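Local coordinates for EDD domain protein, DegV family (Ruminococcus gnavus, PDB 3JR7) that is of unknown function but probably binds lipids, perhaps fatty acids, like characterised members of the DegV family, at residues M20-I25 against A96-V101; I49-T54 against S76-S81; Q130-N135 against E162-V167; A139-T144 against I248-H253; Q174-V179 against G293-V298. All blocks are in the same frame, centred on the assembly; numbering follows the deposited sequence.

Interaction 1: residues M20-I25 against A96-V101; sequences MSYKVI and AERIYV
Two parallel strands of the N-terminal mixed sheet, 22-27 and 98-103, pair here, with Ser21 and Glu97 meeting where the pairing starts. The backbone N of Glu97 donates to Ser21 OG at 2.7 Å; the hydroxyl lies anti to the backbone N (chi1 -171°), which swings it to the opposing chain. Ser21 O takes the N-H of Arg98 at 3.0 Å and also sits over the centre of one face of the Arg98 guanidinium. In the same guanidinium plane, Glu97 OE1 forms a salt bridge to NH1 whose hydrogen bond is weak, while Glu154 of helix 141-155 takes NE and Asp19 meets NH1, so the acids probably balance its charge and fix the rotation of the guanidinium. The regular parallel pattern continues inward: Lys23 N to Arg98 O, Tyr100 N to Lys23 O at 3.0 Å, and Ile25 N to Tyr100 O at 2.9 Å. In this alpha/beta sheet strand 22-27 lies between 98-103 and 42-51, and helices cover both faces. Toward helix 141-155, Tyr22 and Tyr100 cross at about a right angle, Tyr22 CB lying 3.9 Å from Tyr100 CE2 at the ring edge. Toward helix 85-92, Ile25 CD1 presses on Ile99 CG2 at 3.5 Å, and Lys23 CB touches the methyls Ala96 CB and Ile99 CD1. The lysine chain bends at chi3 (71°) before its amino group reaches Glu43 and the carbonyl of Ser91.

Interaction 2: residues I49-T54 against S76-S81; sequences IQIEDT and SCAKTS
Ile49 and Thr80 lie side by side and point the same way, Ile49 CG1 standing 4.1 Å from Thr80 CG2 across a non-hydrogen-bonded antiparallel pair. The threonine methyl lies anti to its carbonyl carbon, and OG1 (chi1 56°) takes the position between backbone N and carbonyl carbon; that hydroxyl bonds to Tyr288 of helix 283-289. On the same side, Ile51 sets CG1 only 3.5 Å from Ala78 CB, a tight carbon contact, with CD1 somewhat farther from the same methyl. The other face carries Gln50 and Lys79. Gln50 bends at chi2 (93°), which brings CD back toward strand 79-81, while the lysine chain turns away to Asn189. Between them the hydrogen-bonded pair is closed by Gln50 N to Lys79 O and Lys79 N to Gln50 O, each 2.8 Å. Just beyond, a type II' turn from Ile51 to Thr54 leads strand 42-51 into its hairpin partner 54-57, and Glu52 CG brushes Ser76 OG at 3.7 Å. Thr80 and Ser81 belong to the pocket that holds a polyether molecule. Ile51 packs against helix 64-73, Ile49 and Ala78 against helix 283-289. The chemistry divides by face: Ile49, Ile51, Ala78 and the Thr80 methyl make an apolar side, interrupted by the Thr80 hydroxyl, against the polar side of Gln50 and Lys79.

Interaction 3: residues Q130-N135 against E162-V167; sequences QIHVFN and EVVESV. With PO4 (phosphate ion), chain D.
His132 reaches across to Val164 and Phe134 to Val167, two aromatic rings of a strand set against two valines of a helix. From CB onward, His132 is touched at every atom: CB lies 3.7 Å from Val164 CG2, and CG, set anti to the backbone N (chi1 -174°), meets the same methyl. Farther out, Val164 CG1 takes over, near ND1 and CD2, 3.6 Å from CE1 and only 12° off the normal through the ring centre, a CH-pi contact over the face. NE2 at the tip, 3.8 Å from Val164 CG1, is hydrogen-bonded to Glu168, one helical turn on from Val164. The strand is 130-135, an edge partner of 98-103, and helix 160-173 runs almost parallel to it, 4° between the short axes at 10.3 Å, as one of the helices layered on this alpha/beta sheet. Phe134 is gripped on two sides. His132 CD2 lies over the centre of one ring face, and over the opposite face, offset toward the rim, sits Val167 CG1, 3.6 Å from the ring centroid; Val164 O approaches the ring edge. At the start of the strand Gln130 NE2 donates to a phosphate ion, probably from the crystallisation liquor, at O1 (3.2 Å) and, weakly, O3; Phe160 N, at the N-terminal end of helix 160-173, also binds it.

Interaction 4: residues A139-T144 against I248-H253; sequences ASVGET and ILAIAH
Val141 faces two alanine methyls of strand 248-253, and the contact is almost wholly apolar. Its CB lies 3.6 Å from Ala250 CB, CG2 lies 3.9 Å from that same methyl, and CG1 comes 3.8 Å from Ala252 CB. With chi1 at -75°, CG1 is anti to the carbonyl carbon, which spreads the two methyls over successive inward-facing alanines of the strand. An alanine in place of Val141 would probably leave a gap over Ala252 CB, since CG1 alone of this residue rests there, while keeping the CB touch on Ala250. The polar side chain here is Ser140, whose OG passes 3.5 Å from Ala252 CB without bonding across; its hydroxyl is instead hydrogen-bonded to Glu31. Within 139-144 the backbone bonds Gly142 N to Ala139 O and Glu143 N to Ser140 O, both 2.9 Å, start the helix. Ser140 stands at the N-cap position, though its side chain makes no capping bond. Ala139 belongs to the pocket of the bound polyether, and Ser140 lies close to that molecule. The small alanines probably let the first turn of helix 141-155 come near the sheet. Strand 248-253 lies between 275-280 and 294-297, and Val141 also touches Val279 and Val297 on them; helix 257-270 packs on the other face, against Leu249 and Ile251.

Interaction 5: residues Q174-V179 against G293-V298; sequences QHTYFV and GIIVVV
The Tyr177 ring meets Val296 O at its edge, in the ring plane, CD2 lying 3.6 Å from that oxygen; its hydroxyl is held by Asp240 of helix 226-240. Just before the strand, His175 ND1 and Val298 O share a water, which donates to the carbonyl at 2.8 Å. Phe178 turns CG into the position between backbone N and carbonyl carbon (chi1 62°), leading the ring away from the neighbouring strand and leaving CB to touch Ile294 O and, at 4.0 Å, Ile295 CG1. The antiparallel backbones are closed by paired bonds: Tyr177 N to Val296 O and Val296 N to Tyr177 O, both 2.8 Å, then Val179 with Ile294 in the same way, while His175 N reaches Val298 O at 3.1 Å. Gln174 lies across Val297 with CG, CD and NE2 all on CG1, CG nearest at 3.3 Å. NE2 bonds to the carbonyl of Gly142 and to Tyr170. An alanine at Gln174 would probably strip Val297 CG1 of this cover and leave Gly142 O without its amide mate. Thr176, Phe178 and Ile295 line the polyether pocket. The pair sits mid-sheet between strands 205-211 and 248-253, with helices 226-240 and 257-270 on the face of Tyr177 and Val296 and helix 141-155 against Val297.

How the interactions relate
From the N terminus, strand 22-27 is met again at 98-103, and interaction 1 closes a loop of about 70 residues. Within that loop lies interaction 2, a smaller closure at the far end of strand 42-51, about 32 Å away between centres. Interaction 3 follows, packing helix 160-173 on strand 130-135, the neighbour of 98-103 in the same sheet, and touching interaction 1 through probable backbone hydrogen bonds. It crosses interaction 4, whose first segment lies between the two of interaction 3 and starts helix 141-155, whose first turn packs on the second sheet. Interactions 4 and 5 also cross; strands 248-253 and 294-297 are neighbours, tying the C-terminal end into that sheet.

Interaction 1: residues M20-I25 against A96-V101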
# COMPACT_ATOMS: atom_id res chain seq x y z
N MSE A 20 20.85 2.83 -15.51
CA MSE A 20 19.64 2.59 -14.76
C MSE A 20 19.34 1.12 -14.92
O MSE A 20 18.24 0.71 -15.34
CB MSE A 20 18.50 3.40 -15.31
CG MSE A 20 18.77 4.86 -15.35
SE MSE A 20 17.29 5.67 -16.35
CE MSE A 20 15.76 4.55 -15.69
N SER A 21 20.29 0.29 -14.56
CA SER A 21 20.03 -1.16 -14.59
C SER A 21 19.36 -1.57 -13.29
O SER A 21 19.97 -2.17 -12.44
CB SER A 21 21.34 -1.91 -14.81
OG SER A 21 21.09 -3.29 -15.06
N TYR A 22 18.09 -1.20 -13.13
CA TYR A 22 17.32 -1.60 -11.95
C TYR A 22 15.87 -1.87 -12.29
O TYR A 22 15.37 -1.35 -13.25
CB TYR A 22 17.43 -0.54 -10.86
CG TYR A 22 16.61 0.73 -11.06
CD1 TYR A 22 15.37 0.86 -10.49
CD2 TYR A 22 17.12 1.80 -11.74
CE1 TYR A 22 14.64 2.02 -10.63
CE2 TYR A 22 16.39 2.97 -11.91
CZ TYR A 22 15.15 3.08 -11.34
OH TYR A 22 14.37 4.24 -11.49
N LYS A 23 15.19 -2.67 -11.47
CA LYS A 23 13.75 -2.82 -11.58
C LYS A 23 13.14 -2.72 -10.17
O LYS A 23 13.74 -3.21 -9.21
CB LYS A 23 13.41 -4.13 -12.27
CG LYS A 23 11.98 -4.27 -12.65
CD LYS A 23 11.73 -5.45 -13.62
CE LYS A 23 11.87 -6.85 -12.96
NZ LYS A 23 11.46 -8.09 -13.87
N VAL A 24 11.96 -2.11 -10.07
CA VAL A 24 11.17 -2.05 -8.83
C VAL A 24 9.92 -2.89 -8.96
O VAL A 24 9.01 -2.56 -9.75
CB VAL A 24 10.74 -0.62 -8.44
CG1 VAL A 24 10.10 -0.62 -7.02
CG2 VAL A 24 11.94 0.36 -8.52
N ILE A 25 9.90 -3.99 -8.22
CA ILE A 25 8.79 -4.91 -8.20
C ILE A 25 7.92 -4.56 -6.97
O ILE A 25 8.43 -4.45 -5.88
CB ILE A 25 9.27 -6.35 -8.05
CG1 ILE A 25 10.23 -6.72 -9.22
CG2 ILE A 25 8.09 -7.32 -7.94
CD1 ILE A 25 11.02 -7.95 -8.95
N ALA A 96 18.01 -6.50 -15.48
CA ALA A 96 18.31 -5.42 -14.53
C ALA A 96 19.30 -5.93 -13.51
O ALA A 96 19.13 -7.01 -12.93
CB ALA A 96 17.03 -4.88 -13.80
N GLU A 97 20.32 -5.14 -13.25
CA GLU A 97 21.32 -5.53 -12.26
C GLU A 97 20.77 -5.48 -10.84
O GLU A 97 21.07 -6.35 -10.02
CB GLU A 97 22.51 -4.56 -12.35
CG GLU A 97 23.61 -4.78 -11.33
CD GLU A 97 24.71 -3.78 -11.47
OE1 GLU A 97 24.44 -2.59 -11.78
OE2 GLU A 97 25.87 -4.18 -11.25
N ARG A 98 19.98 -4.46 -10.54
CA ARG A 98 19.52 -4.24 -9.18
C ARG A 98 18.02 -4.44 -9.09
O ARG A 98 17.26 -3.82 -9.83
CB ARG A 98 19.91 -2.82 -8.74
CG ARG A 98 21.40 -2.53 -8.91
CD ARG A 98 21.83 -1.16 -8.45
NE ARG A 98 21.30 -0.12 -9.29
CZ ARG A 98 21.73 0.21 -10.53
NH1 ARG A 98 22.71 -0.51 -11.12
NH2 ARG A 98 21.17 1.24 -11.19
N ILE A 99 17.59 -5.30 -8.18
CA ILE A 99 16.18 -5.60 -7.97
C ILE A 99 15.72 -5.13 -6.59
O ILE A 99 16.28 -5.52 -5.56
CB ILE A 99 15.90 -7.08 -8.09
CG1 ILE A 99 16.44 -7.61 -9.43
CG2 ILE A 99 14.36 -7.34 -7.93
CD1 ILE A 99 15.72 -7.05 -10.70
N TYR A 100 14.68 -4.29 -6.58
CA TYR A 100 14.11 -3.76 -5.33
C TYR A 100 12.69 -4.26 -5.28
O TYR A 100 11.96 -4.11 -6.24
CB TYR A 100 14.10 -2.22 -5.36
CG TYR A 100 15.45 -1.60 -5.54
CD1 TYR A 100 16.35 -1.51 -4.48
CD2 TYR A 100 15.83 -1.05 -6.77
CE1 TYR A 100 17.60 -0.96 -4.64
CE2 TYR A 100 17.09 -0.45 -6.94
CZ TYR A 100 17.97 -0.41 -5.86
OH TYR A 100 19.19 0.16 -5.99
N VAL A 101 12.28 -4.87 -4.18
CA VAL A 101 10.93 -5.43 -4.06
C VAL A 101 10.21 -4.70 -2.93
O VAL A 101 10.79 -4.50 -1.84
CB VAL A 101 11.00 -6.95 -3.79
CG1 VAL A 101 9.60 -7.63 -3.96
CG2 VAL A 101 12.04 -7.63 -4.69

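Interaction 2: residues I49-T54 against S76-S81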
# COMPACT_ATOMS: atom_id res chain seq x y z
N ILE A 49 -7.54 -12.91 -5.46
CA ILE A 49 -8.75 -12.54 -4.72
C ILE A 49 -9.76 -13.64 -4.96
O ILE A 49 -9.91 -14.07 -6.07
CB ILE A 49 -9.35 -11.20 -5.19
CG1 ILE A 49 -8.42 -10.04 -4.87
CG2 ILE A 49 -10.77 -10.94 -4.56
CD1 ILE A 49 -8.59 -8.87 -5.85
N GLN A 50 -10.39 -14.07 -3.89
CA GLN A 50 -11.39 -15.15 -3.91
C GLN A 50 -12.70 -14.71 -3.24
O GLN A 50 -12.72 -14.37 -2.06
CB GLN A 50 -10.80 -16.38 -3.21
CG GLN A 50 -9.44 -16.80 -3.84
CD GLN A 50 -8.19 -16.19 -3.14
OE1 GLN A 50 -8.17 -16.00 -1.92
NE2 GLN A 50 -7.13 -15.96 -3.92
N ILE A 51 -13.78 -14.69 -4.02
CA ILE A 51 -15.11 -14.31 -3.54
C ILE A 51 -16.10 -15.37 -4.06
O ILE A 51 -16.27 -15.51 -5.27
CB ILE A 51 -15.57 -12.94 -4.03
CG1 ILE A 51 -14.60 -11.86 -3.58
CG2 ILE A 51 -16.99 -12.62 -3.47
CD1 ILE A 51 -14.64 -10.62 -4.41
N GLU A 52 -16.67 -16.13 -3.16
CA GLU A 52 -17.56 -17.26 -3.54
C GLU A 52 -16.81 -18.21 -4.46
O GLU A 52 -15.82 -18.77 -4.01
CB GLU A 52 -18.88 -16.72 -4.08
CG GLU A 52 -19.67 -16.07 -2.96
CD GLU A 52 -20.97 -15.40 -3.40
OE1 GLU A 52 -21.06 -14.85 -4.55
OE2 GLU A 52 -21.89 -15.40 -2.55
N ASP A 53 -17.21 -18.37 -5.73
CA ASP A 53 -16.52 -19.34 -6.63
C ASP A 53 -15.69 -18.65 -7.67
O ASP A 53 -15.20 -19.29 -8.63
CB ASP A 53 -17.54 -20.21 -7.36
CG ASP A 53 -18.28 -21.11 -6.42
OD1 ASP A 53 -17.63 -21.99 -5.78
OD2 ASP A 53 -19.52 -20.91 -6.31
N THR A 54 -15.58 -17.34 -7.52
CA THR A 54 -14.79 -16.57 -8.41
C THR A 54 -13.39 -16.46 -7.77
O THR A 54 -13.23 -16.27 -6.57
CB THR A 54 -15.41 -15.18 -8.65
OG1 THR A 54 -16.76 -15.35 -9.10
CG2 THR A 54 -14.59 -14.40 -9.67
N SER A 76 -20.76 -13.90 1.68
CA SER A 76 -19.55 -14.23 2.38
C SER A 76 -18.40 -13.23 2.04
O SER A 76 -18.26 -12.69 0.95
CB SER A 76 -19.13 -15.65 2.09
OG SER A 76 -19.04 -15.80 0.69
N CYS A 77 -17.61 -13.00 3.06
CA CYS A 77 -16.48 -12.12 3.03
C CYS A 77 -15.40 -12.54 2.00
O CYS A 77 -15.10 -13.73 1.86
CB CYS A 77 -15.94 -12.19 4.45
SG CYS A 77 -14.70 -11.06 4.68
N ALA A 78 -14.84 -11.60 1.26
CA ALA A 78 -13.77 -11.91 0.30
C ALA A 78 -12.52 -12.48 1.02
O ALA A 78 -12.30 -12.20 2.19
CB ALA A 78 -13.39 -10.70 -0.53
N LYS A 79 -11.76 -13.31 0.32
CA LYS A 79 -10.49 -13.87 0.85
C LYS A 79 -9.44 -13.49 -0.17
O LYS A 79 -9.77 -13.23 -1.32
CB LYS A 79 -10.52 -15.40 0.97
CG LYS A 79 -11.51 -15.97 1.99
CD LYS A 79 -11.37 -15.35 3.41
CE LYS A 79 -12.75 -15.15 4.05
NZ LYS A 79 -12.73 -14.71 5.50
N THR A 80 -8.18 -13.44 0.27
CA THR A 80 -7.10 -13.02 -0.62
C THR A 80 -5.89 -13.96 -0.44
O THR A 80 -5.81 -14.69 0.56
CB THR A 80 -6.74 -11.54 -0.40
OG1 THR A 80 -6.39 -11.29 0.97
CG2 THR A 80 -7.93 -10.62 -0.81
N SER A 81 -4.97 -13.95 -1.39
CA SER A 81 -3.76 -14.76 -1.23
C SER A 81 -2.55 -13.98 -1.72
O SER A 81 -2.64 -13.29 -2.72
CB SER A 81 -3.85 -16.10 -2.01
OG SER A 81 -4.27 -15.89 -3.34

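Interaction 3: residues Q130-N135 against E162-V167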
# COMPACT_ATOMS: atom_id res chain seq x y z
N GLN A 130 21.92 -8.67 -6.72
CA GLN A 130 21.53 -7.62 -5.81
C GLN A 130 20.01 -7.55 -5.83
O GLN A 130 19.43 -6.93 -6.71
CB GLN A 130 22.17 -6.29 -6.20
CG GLN A 130 23.70 -6.20 -5.85
CD GLN A 130 24.40 -5.07 -6.61
OE1 GLN A 130 24.23 -4.92 -7.80
NE2 GLN A 130 25.17 -4.29 -5.91
N ILE A 131 19.40 -8.20 -4.85
CA ILE A 131 17.97 -8.20 -4.64
C ILE A 131 17.68 -7.81 -3.19
O ILE A 131 18.22 -8.42 -2.25
CB ILE A 131 17.38 -9.59 -4.86
CG1 ILE A 131 17.72 -10.11 -6.26
CG2 ILE A 131 15.84 -9.55 -4.68
CD1 ILE A 131 17.49 -11.63 -6.43
N HIS A 132 16.84 -6.81 -2.99
CA HIS A 132 16.44 -6.41 -1.66
C HIS A 132 14.94 -6.32 -1.57
O HIS A 132 14.29 -5.66 -2.40
CB HIS A 132 17.07 -5.08 -1.22
CG HIS A 132 16.76 -4.75 0.20
ND1 HIS A 132 17.49 -5.26 1.25
CD2 HIS A 132 15.72 -4.07 0.76
CE1 HIS A 132 16.95 -4.85 2.39
NE2 HIS A 132 15.87 -4.14 2.12
N VAL A 133 14.37 -6.97 -0.55
CA VAL A 133 12.94 -6.94 -0.29
C VAL A 133 12.64 -5.91 0.86
O VAL A 133 13.15 -6.07 1.99
CB VAL A 133 12.41 -8.32 0.10
CG1 VAL A 133 10.90 -8.24 0.33
CG2 VAL A 133 12.72 -9.36 -1.00
N PHE A 134 11.86 -4.87 0.56
CA PHE A 134 11.45 -3.87 1.56
C PHE A 134 10.07 -4.29 2.12
O PHE A 134 9.09 -4.44 1.40
CB PHE A 134 11.33 -2.47 0.95
CG PHE A 134 12.60 -1.90 0.41
CD1 PHE A 134 13.55 -1.34 1.25
CD2 PHE A 134 12.83 -1.88 -0.96
CE1 PHE A 134 14.74 -0.82 0.74
CE2 PHE A 134 13.98 -1.37 -1.48
CZ PHE A 134 14.95 -0.84 -0.65
N ASN A 135 10.01 -4.56 3.41
CA ASN A 135 8.75 -4.72 4.10
C ASN A 135 8.24 -3.30 4.28
O ASN A 135 8.80 -2.57 5.07
CB ASN A 135 9.03 -5.37 5.47
CG ASN A 135 7.85 -5.34 6.40
OD1 ASN A 135 6.74 -4.99 6.01
ND2 ASN A 135 8.08 -5.73 7.66
N GLU A 162 23.29 2.08 -0.75
CA GLU A 162 22.79 3.41 -0.38
C GLU A 162 21.28 3.57 -0.61
O GLU A 162 20.56 4.14 0.23
CB GLU A 162 23.54 4.55 -1.08
CG GLU A 162 24.95 4.82 -0.50
CD GLU A 162 25.87 5.61 -1.43
OE1 GLU A 162 25.51 5.77 -2.61
OE2 GLU A 162 26.96 6.06 -0.98
N VAL A 163 20.79 3.05 -1.72
CA VAL A 163 19.36 3.06 -1.97
C VAL A 163 18.66 2.26 -0.86
O VAL A 163 17.65 2.72 -0.29
CB VAL A 163 19.00 2.47 -3.35
CG1 VAL A 163 17.44 2.36 -3.53
CG2 VAL A 163 19.66 3.25 -4.53
N VAL A 164 19.17 1.08 -0.54
CA VAL A 164 18.56 0.24 0.54
C VAL A 164 18.50 1.02 1.87
O VAL A 164 17.42 1.12 2.53
CB VAL A 164 19.30 -1.11 0.71
CG1 VAL A 164 18.86 -1.83 1.97
CG2 VAL A 164 19.06 -2.02 -0.54
N GLU A 165 19.64 1.61 2.27
CA GLU A 165 19.64 2.41 3.49
C GLU A 165 18.66 3.58 3.44
O GLU A 165 17.92 3.80 4.41
CB GLU A 165 21.06 2.88 3.84
CG GLU A 165 21.13 3.78 5.09
CD GLU A 165 22.56 4.17 5.51
OE1 GLU A 165 23.42 4.22 4.63
OE2 GLU A 165 22.79 4.49 6.69
N SER A 166 18.66 4.35 2.35
CA SER A 166 17.81 5.55 2.26
C SER A 166 16.33 5.19 2.28
O SER A 166 15.51 5.89 2.90
CB SER A 166 18.07 6.41 1.01
OG SER A 166 19.43 6.79 1.01
N VAL A 167 16.00 4.08 1.63
CA VAL A 167 14.61 3.66 1.55
C VAL A 167 14.14 3.07 2.87
O VAL A 167 13.03 3.32 3.28
CB VAL A 167 14.39 2.70 0.39
CG1 VAL A 167 12.99 2.09 0.46
CG2 VAL A 167 14.64 3.45 -0.97
P PO4 D . 26.41 -0.97 -6.85
O1 PO4 D . 25.82 -1.91 -7.92
O2 PO4 D . 25.37 0.06 -6.51
O3 PO4 D . 26.71 -1.72 -5.59
O4 PO4 D . 27.72 -0.31 -7.26

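Interaction 4: residues A139-T144 against I248-H253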
# COMPACT_ATOMS: atom_id res chain seq x y z
N ALA A 139 0.59 -0.53 3.35
CA ALA A 139 -0.25 -1.12 2.32
C ALA A 139 -0.51 -0.01 1.32
O ALA A 139 -0.26 1.18 1.59
CB ALA A 139 -1.58 -1.59 2.91
N SER A 140 -1.03 -0.38 0.16
CA SER A 140 -1.63 0.56 -0.78
C SER A 140 -0.59 1.61 -1.15
O SER A 140 0.54 1.25 -1.49
CB SER A 140 -2.93 1.15 -0.17
OG SER A 140 -3.52 2.19 -0.99
N VAL A 141 -0.93 2.87 -1.01
CA VAL A 141 -0.06 3.97 -1.40
C VAL A 141 1.20 4.13 -0.52
O VAL A 141 2.17 4.80 -0.92
CB VAL A 141 -0.80 5.36 -1.54
CG1 VAL A 141 -1.62 5.40 -2.85
CG2 VAL A 141 -1.62 5.68 -0.30
N GLY A 142 1.21 3.49 0.64
CA GLY A 142 2.49 3.35 1.39
C GLY A 142 3.54 2.65 0.51
O GLY A 142 4.68 3.07 0.42
N GLU A 143 3.12 1.58 -0.18
CA GLU A 143 4.04 0.85 -1.10
C GLU A 143 4.42 1.73 -2.29
O GLU A 143 5.59 1.75 -2.73
CB GLU A 143 3.37 -0.42 -1.57
CG GLU A 143 3.08 -1.43 -0.44
CD GLU A 143 2.30 -2.64 -0.92
OE1 GLU A 143 2.75 -3.32 -1.85
OE2 GLU A 143 1.22 -2.91 -0.35
N THR A 144 3.43 2.44 -2.82
CA THR A 144 3.61 3.32 -3.95
C THR A 144 4.69 4.32 -3.63
O THR A 144 5.65 4.52 -4.41
CB THR A 144 2.31 4.09 -4.26
OG1 THR A 144 1.20 3.18 -4.36
CG2 THR A 144 2.45 4.89 -5.51
N ILE A 248 6.31 13.57 -0.16
CA ILE A 248 5.18 13.48 -1.05
C ILE A 248 4.05 12.85 -0.24
O ILE A 248 4.26 11.88 0.51
CB ILE A 248 5.53 12.63 -2.29
CG1 ILE A 248 6.72 13.27 -3.04
CG2 ILE A 248 4.32 12.46 -3.18
CD1 ILE A 248 7.06 12.58 -4.42
N LEU A 249 2.85 13.43 -0.33
CA LEU A 249 1.71 12.88 0.35
C LEU A 249 0.85 12.13 -0.67
O LEU A 249 0.61 12.60 -1.77
CB LEU A 249 0.92 13.98 1.06
CG LEU A 249 -0.26 13.44 1.86
CD1 LEU A 249 -0.32 14.09 3.28
CD2 LEU A 249 -1.51 13.65 1.05
N ALA A 250 0.38 10.96 -0.29
CA ALA A 250 -0.42 10.14 -1.17
C ALA A 250 -1.74 9.83 -0.54
O ALA A 250 -1.84 9.58 0.68
CB ALA A 250 0.32 8.82 -1.56
N ILE A 251 -2.76 9.84 -1.38
CA ILE A 251 -4.12 9.49 -0.97
C ILE A 251 -4.72 8.45 -1.93
O ILE A 251 -4.74 8.65 -3.13
CB ILE A 251 -5.04 10.73 -0.95
CG1 ILE A 251 -4.52 11.78 0.02
CG2 ILE A 251 -6.47 10.35 -0.54
CD1 ILE A 251 -5.03 13.16 -0.27
N ALA A 252 -5.17 7.33 -1.40
CA ALA A 252 -5.91 6.39 -2.20
C ALA A 252 -7.34 6.39 -1.72
O ALA A 252 -7.61 6.50 -0.51
CB ALA A 252 -5.31 4.99 -2.09
N HIS A 253 -8.28 6.26 -2.66
CA HIS A 253 -9.70 6.24 -2.35
C HIS A 253 -10.35 5.12 -3.11
O HIS A 253 -9.89 4.73 -4.20
CB HIS A 253 -10.36 7.58 -2.71
CG HIS A 253 -10.56 7.77 -4.18
ND1 HIS A 253 -9.59 8.28 -5.01
CD2 HIS A 253 -11.60 7.45 -4.97
CE1 HIS A 253 -10.05 8.30 -6.25
NE2 HIS A 253 -11.26 7.79 -6.26

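Interaction 5: residues Q174-V179 against G293-V298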
# COMPACT_ATOMS: atom_id res chain seq x y z
N GLN A 174 7.80 6.97 7.42
CA GLN A 174 6.47 6.91 6.81
C GLN A 174 5.40 6.39 7.76
O GLN A 174 5.56 5.31 8.33
CB GLN A 174 6.53 6.00 5.58
CG GLN A 174 5.30 6.02 4.69
CD GLN A 174 5.35 4.91 3.63
OE1 GLN A 174 5.28 3.74 3.98
NE2 GLN A 174 5.42 5.29 2.34
N HIS A 175 4.26 7.11 7.87
CA HIS A 175 3.10 6.69 8.66
C HIS A 175 1.85 6.61 7.75
O HIS A 175 1.70 7.40 6.84
CB HIS A 175 2.75 7.72 9.75
CG HIS A 175 3.83 7.95 10.75
ND1 HIS A 175 4.89 8.80 10.51
CD2 HIS A 175 4.07 7.38 11.95
CE1 HIS A 175 5.71 8.77 11.54
NE2 HIS A 175 5.25 7.90 12.42
N THR A 176 0.96 5.68 8.07
CA THR A 176 -0.25 5.40 7.30
C THR A 176 -1.47 5.60 8.19
O THR A 176 -1.47 5.26 9.40
CB THR A 176 -0.25 3.92 6.82
OG1 THR A 176 0.95 3.68 6.11
CG2 THR A 176 -1.48 3.56 5.91
N TYR A 177 -2.52 6.11 7.58
CA TYR A 177 -3.79 6.40 8.27
C TYR A 177 -4.93 6.05 7.35
O TYR A 177 -4.79 6.18 6.13
CB TYR A 177 -3.86 7.90 8.56
CG TYR A 177 -2.66 8.44 9.27
CD1 TYR A 177 -2.66 8.60 10.64
CD2 TYR A 177 -1.51 8.79 8.56
CE1 TYR A 177 -1.54 9.08 11.30
CE2 TYR A 177 -0.42 9.27 9.19
CZ TYR A 177 -0.44 9.43 10.56
OH TYR A 177 0.68 9.92 11.20
N PHE A 178 -6.05 5.62 7.90
CA PHE A 178 -7.22 5.37 7.08
C PHE A 178 -8.51 5.50 7.84
O PHE A 178 -8.55 5.33 9.07
CB PHE A 178 -7.14 4.04 6.35
CG PHE A 178 -7.07 2.82 7.22
CD1 PHE A 178 -8.18 2.01 7.41
CD2 PHE A 178 -5.87 2.38 7.72
CE1 PHE A 178 -8.09 0.82 8.11
CE2 PHE A 178 -5.76 1.18 8.46
CZ PHE A 178 -6.85 0.42 8.66
N VAL A 179 -9.55 5.79 7.09
CA VAL A 179 -10.93 5.76 7.55
C VAL A 179 -11.77 5.03 6.47
O VAL A 179 -11.71 5.37 5.26
CB VAL A 179 -11.52 7.19 7.76
CG1 VAL A 179 -12.98 7.10 8.20
CG2 VAL A 179 -10.73 7.97 8.81
N GLY A 293 -13.79 3.97 1.21
CA GLY A 293 -12.60 4.11 2.04
C GLY A 293 -11.56 5.10 1.54
O GLY A 293 -11.41 5.35 0.32
N ILE A 294 -10.81 5.64 2.50
CA ILE A 294 -9.78 6.64 2.26
C ILE A 294 -8.54 6.20 3.04
O ILE A 294 -8.61 5.87 4.22
CB ILE A 294 -10.19 8.01 2.74
CG1 ILE A 294 -11.33 8.55 1.90
CG2 ILE A 294 -9.02 8.99 2.66
CD1 ILE A 294 -10.87 8.99 0.45
N ILE A 295 -7.40 6.19 2.35
CA ILE A 295 -6.11 5.88 2.93
C ILE A 295 -5.19 7.06 2.68
O ILE A 295 -5.10 7.55 1.54
CB ILE A 295 -5.53 4.61 2.26
CG1 ILE A 295 -6.47 3.40 2.48
CG2 ILE A 295 -4.08 4.32 2.79
CD1 ILE A 295 -6.30 2.35 1.43
N VAL A 296 -4.48 7.50 3.71
CA VAL A 296 -3.49 8.55 3.57
C VAL A 296 -2.12 8.14 4.09
O VAL A 296 -2.02 7.55 5.18
CB VAL A 296 -3.91 9.81 4.36
CG1 VAL A 296 -2.87 10.90 4.23
CG2 VAL A 296 -5.37 10.30 3.91
N VAL A 297 -1.08 8.45 3.32
CA VAL A 297 0.29 8.21 3.71
C VAL A 297 1.17 9.41 3.43
O VAL A 297 1.08 10.01 2.37
CB VAL A 297 0.89 6.99 2.95
CG1 VAL A 297 2.33 6.75 3.36
CG2 VAL A 297 0.08 5.73 3.24
N VAL A 298 2.06 9.74 4.39
CA VAL A 298 3.15 10.68 4.17
C VAL A 298 4.42 10.32 5.06
O VAL A 298 4.19 9.64 6.14
CB VAL A 298 2.66 12.12 4.42
CG1 VAL A 298 2.24 12.35 5.90
CG2 VAL A 298 3.70 13.15 3.93
O HOH W 1 4.45 11.01 8.60